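Local coordinates for malarial CLPB2 atpase/hsp101 protein (Plasmodium falciparum, PDB 4IRF) that probably acts as an ATP-driven ClpB-type chaperone that unfolds and translocates proteins, represented here by its N-terminal cargo-binding domain, at residues V114-S119 and A143-K148. Residues are numbered along the deposited sequence; the frame is centred on the assembly and turned at random.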
ATOM      1  N   VAL A 114      -8.533   0.713  -2.040  1.00 20.92           N
ATOM      2  CA  VAL A 114      -7.382   0.958  -1.189  1.00 23.04           C
ATOM      3  C   VAL A 114      -7.297   0.060   0.036  1.00 23.61           C
ATOM      4  O   VAL A 114      -6.208  -0.340   0.416  1.00 21.35           O
ATOM      5  CB  VAL A 114      -7.327   2.456  -0.780  1.00 25.34           C
ATOM      6  CG1 VAL A 114      -6.077   2.751  -0.010  1.00 22.89           C
ATOM      7  CG2 VAL A 114      -7.350   3.312  -2.017  1.00 21.29           C
ATOM      8  N   GLU A 115      -8.437  -0.259   0.664  1.00 21.01           N
ATOM      9  CA  GLU A 115      -8.405  -1.130   1.838  1.00 18.91           C
ATOM     10  C   GLU A 115      -7.918  -2.521   1.464  1.00 18.65           C
ATOM     11  O   GLU A 115      -7.306  -3.210   2.283  1.00 23.15           O
ATOM     12  CB  GLU A 115      -9.808  -1.289   2.427  1.00 23.26           C
ATOM     13  CG  GLU A 115     -10.385   0.010   3.024  1.00 32.45           C
ATOM     14  CD  GLU A 115     -11.071   0.913   2.004  1.00 22.84           C
ATOM     15  OE1 GLU A 115     -10.918   0.736   0.770  1.00 27.78           O
ATOM     16  OE2 GLU A 115     -11.789   1.845   2.464  1.00 29.90           O
ATOM     17  N   HIS A 116      -8.245  -2.959   0.256  1.00 20.78           N
ATOM     18  CA  HIS A 116      -7.851  -4.300  -0.193  1.00 17.35           C
ATOM     19  C   HIS A 116      -6.351  -4.341  -0.474  1.00 19.54           C
ATOM     20  O   HIS A 116      -5.674  -5.305  -0.121  1.00 20.77           O
ATOM     21  CB  HIS A 116      -8.671  -4.694  -1.420  1.00 20.81           C
ATOM     22  CG  HIS A 116     -10.145  -4.614  -1.156  1.00 23.40           C
ATOM     23  ND1 HIS A 116     -10.975  -3.756  -1.843  1.00 25.33           N
ATOM     24  CD2 HIS A 116     -10.915  -5.229  -0.226  1.00 25.42           C
ATOM     25  CE1 HIS A 116     -12.209  -3.876  -1.368  1.00 26.22           C
ATOM     26  NE2 HIS A 116     -12.197  -4.762  -0.390  1.00 23.86           N
ATOM     27  N   LEU A 117      -5.844  -3.256  -1.040  1.00 21.47           N
ATOM     28  CA  LEU A 117      -4.417  -3.079  -1.237  1.00 23.47           C
ATOM     29  C   LEU A 117      -3.738  -3.041   0.120  1.00 18.66           C
ATOM     30  O   LEU A 117      -2.692  -3.690   0.334  1.00 23.08           O
ATOM     31  CB  LEU A 117      -4.165  -1.805  -2.055  1.00 21.33           C
ATOM     32  CG  LEU A 117      -2.746  -1.508  -2.459  1.00 24.25           C
ATOM     33  CD1 LEU A 117      -2.138  -2.669  -3.255  1.00 22.56           C
ATOM     34  CD2 LEU A 117      -2.765  -0.259  -3.293  1.00 22.63           C
ATOM     35  N   LEU A 118      -4.354  -2.340   1.083  1.00 18.96           N
ATOM     36  CA  LEU A 118      -3.794  -2.288   2.427  1.00 22.08           C
ATOM     37  C   LEU A 118      -3.658  -3.705   3.004  1.00 22.87           C
ATOM     38  O   LEU A 118      -2.614  -4.067   3.571  1.00 23.56           O
ATOM     39  CB  LEU A 118      -4.635  -1.360   3.340  1.00 25.27           C
ATOM     40  CG  LEU A 118      -4.006  -1.085   4.708  1.00 32.09           C
ATOM     41  CD1 LEU A 118      -2.968   0.001   4.623  1.00 32.44           C
ATOM     42  CD2 LEU A 118      -5.097  -0.720   5.702  1.00 33.64           C
ATOM     43  N   SER A 119      -4.686  -4.538   2.811  1.00 20.63           N
ATOM     44  CA  SER A 119      -4.655  -5.893   3.329  1.00 18.32           C
ATOM     45  C   SER A 119      -3.520  -6.679   2.664  1.00 21.78           C
ATOM     46  O   SER A 119      -2.758  -7.395   3.322  1.00 24.28           O
ATOM     47  CB  SER A 119      -6.004  -6.569   3.063  1.00 22.50           C
ATOM     48  OG  SER A 119      -5.969  -7.889   3.552  1.00 26.90           O
ATOM     49  N   ALA A 143     -11.109  -5.670  10.327  1.00 30.88           N
ATOM     50  CA  ALA A 143     -12.224  -4.836  10.743  1.00 37.81           C
ATOM     51  C   ALA A 143     -12.476  -3.699   9.763  1.00 30.38           C
ATOM     52  O   ALA A 143     -13.629  -3.401   9.447  1.00 29.57           O
ATOM     53  CB  ALA A 143     -12.024  -4.322  12.163  1.00 37.87           C
ATOM     54  N   ILE A 144     -11.400  -3.059   9.277  1.00 28.41           N
ATOM     55  CA  ILE A 144     -11.529  -2.072   8.226  1.00 29.03           C
ATOM     56  C   ILE A 144     -12.246  -2.661   7.011  1.00 25.29           C
ATOM     57  O   ILE A 144     -13.135  -2.032   6.420  1.00 31.02           O
ATOM     58  CB  ILE A 144     -10.143  -1.573   7.789  1.00 29.30           C
ATOM     59  CG1 ILE A 144      -9.510  -0.768   8.921  1.00 28.65           C
ATOM     60  CG2 ILE A 144     -10.261  -0.766   6.518  1.00 31.20           C
ATOM     61  CD1 ILE A 144      -8.062  -0.374   8.674  1.00 28.14           C
ATOM     62  N   LEU A 145     -11.831  -3.866   6.629  1.00 27.34           N
ATOM     63  CA  LEU A 145     -12.422  -4.525   5.469  1.00 25.41           C
ATOM     64  C   LEU A 145     -13.877  -4.883   5.706  1.00 27.63           C
ATOM     65  O   LEU A 145     -14.709  -4.676   4.814  1.00 25.92           O
ATOM     66  CB  LEU A 145     -11.651  -5.787   5.101  1.00 22.04           C
ATOM     67  CG  LEU A 145     -10.351  -5.546   4.362  1.00 30.81           C
ATOM     68  CD1 LEU A 145      -9.698  -6.863   3.988  1.00 32.07           C
ATOM     69  CD2 LEU A 145     -10.670  -4.750   3.141  1.00 34.23           C
ATOM     70  N   LYS A 146     -14.158  -5.393   6.900  1.00 25.66           N
ATOM     71  CA  LYS A 146     -15.524  -5.757   7.300  1.00 30.04           C
ATOM     72  C   LYS A 146     -16.417  -4.510   7.320  1.00 32.35           C
ATOM     73  O   LYS A 146     -17.520  -4.513   6.769  1.00 32.66           O
ATOM     74  CB  LYS A 146     -15.503  -6.448   8.672  1.00 30.75           C
ATOM     75  CG  LYS A 146     -16.872  -6.874   9.223  1.00 45.31           C
ATOM     76  CD  LYS A 146     -16.717  -7.568  10.563  1.00 45.71           C
ATOM     77  CE  LYS A 146     -18.063  -8.011  11.123  1.00 56.96           C
ATOM     78  NZ  LYS A 146     -19.005  -6.863  11.303  1.00 58.94           N
ATOM     79  N   ARG A 147     -15.956  -3.385   7.854  1.00 32.24           N
ATOM     80  CA  ARG A 147     -16.774  -2.181   7.820  1.00 35.79           C
ATOM     81  C   ARG A 147     -17.010  -1.627   6.453  1.00 32.92           C
ATOM     82  O   ARG A 147     -18.054  -1.117   6.158  1.00 35.65           O
ATOM     83  CB  ARG A 147     -16.154  -1.062   8.668  1.00 39.65           C
ATOM     84  CG  ARG A 147     -15.918  -1.383  10.113  1.00 44.78           C
ATOM     85  CD  ARG A 147     -15.673  -0.106  10.895  1.00 49.75           C
ATOM     86  NE  ARG A 147     -14.326   0.366  10.704  1.00 42.97           N
ATOM     87  CZ  ARG A 147     -13.312  -0.089  11.394  1.00 46.12           C
ATOM     88  NH1 ARG A 147     -13.513  -0.971  12.328  1.00 52.89           N
ATOM     89  NH2 ARG A 147     -12.120   0.342  11.151  1.00 39.96           N
ATOM     90  N   LYS A 148     -16.048  -1.726   5.649  1.00 31.81           N
ATOM     91  CA  LYS A 148     -16.232  -1.270   4.309  1.00 26.50           C
ATOM     92  C   LYS A 148     -17.323  -2.080   3.615  1.00 34.13           C
ATOM     93  O   LYS A 148     -18.144  -1.563   2.938  1.00 30.36           O
ATOM     94  CB  LYS A 148     -14.927  -1.320   3.524  1.00 27.98           C
ATOM     95  CG  LYS A 148     -15.099  -0.776   2.151  1.00 33.30           C
ATOM     96  CD  LYS A 148     -13.883  -1.056   1.325  1.00 40.08           C
ATOM     97  CE  LYS A 148     -13.999  -0.459  -0.040  1.00 45.14           C
ATOM     98  NZ  LYS A 148     -13.957   1.003  -0.083  1.00 52.47           N
TER
HETATM   99  O   HOH W   1     -14.166  -4.669   1.709  1.00 24.10           O
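Two nearly antiparallel helices, 114-119 and 143-148, pass 9.9 Å apart with their segment axes at 157°, and together they illustrate how a buried carboxylate can be placed between an apolar seam and a lysine. Glu-115 leads the first helix into the contact. Its chi1, with CG beside the backbone N, lays the methylenes against the second helix: Glu-115 CG lies 3.6 Å from Ile-144 CG2, while CB meets Leu-145 CD2. The bend at chi2 then turns the carboxylate toward Lys-148, which crosses this side chain at about a right angle, its CD against the carboxylate carbon. A final bend at chi4 (69°) brings Lys-148 NZ to 3.2 Å from Glu-115 OE1, a salt bridge in which the ammonium meets the oxygen from above the carboxylate plane, 46° out of it. Tyr-49 OH bonds OE2, and Asp-113 gives the same ammonium a second salt bridge; the lysine and the Tyr-49 bond would be expected to favour an ionised Glu-115, although Asp-113 shares the ammonium. His-116 comes next, its ring set obliquely to Leu-145, whose CD2 is 3.4 Å from His-116 CD2. His-116 ND1 is hydrogen-bonded to the backbone N of Asp-113, which helps fix the ring's rotation, and at the other ring nitrogen a water, 2.9 Å from His-116 NE2, donates to Leu-145 O. The setting is the mainly helical Clp N-terminal domain, in which helix 138-151 packs beside helix 114-121, while helices 14-29, 37-46, 48-56 and 91-106 line other flanks of the latter. Further along, Leu-118 extends CD2 to Ile-144 CD1 at 4.2 Å and also touches Leu-53 and Phe-54. At Ser-119 the two branches of Leu-145 part company: CD2 stays with Glu-115 and His-116, whereas CD1 reaches Ser-119 CB at 3.8 Å.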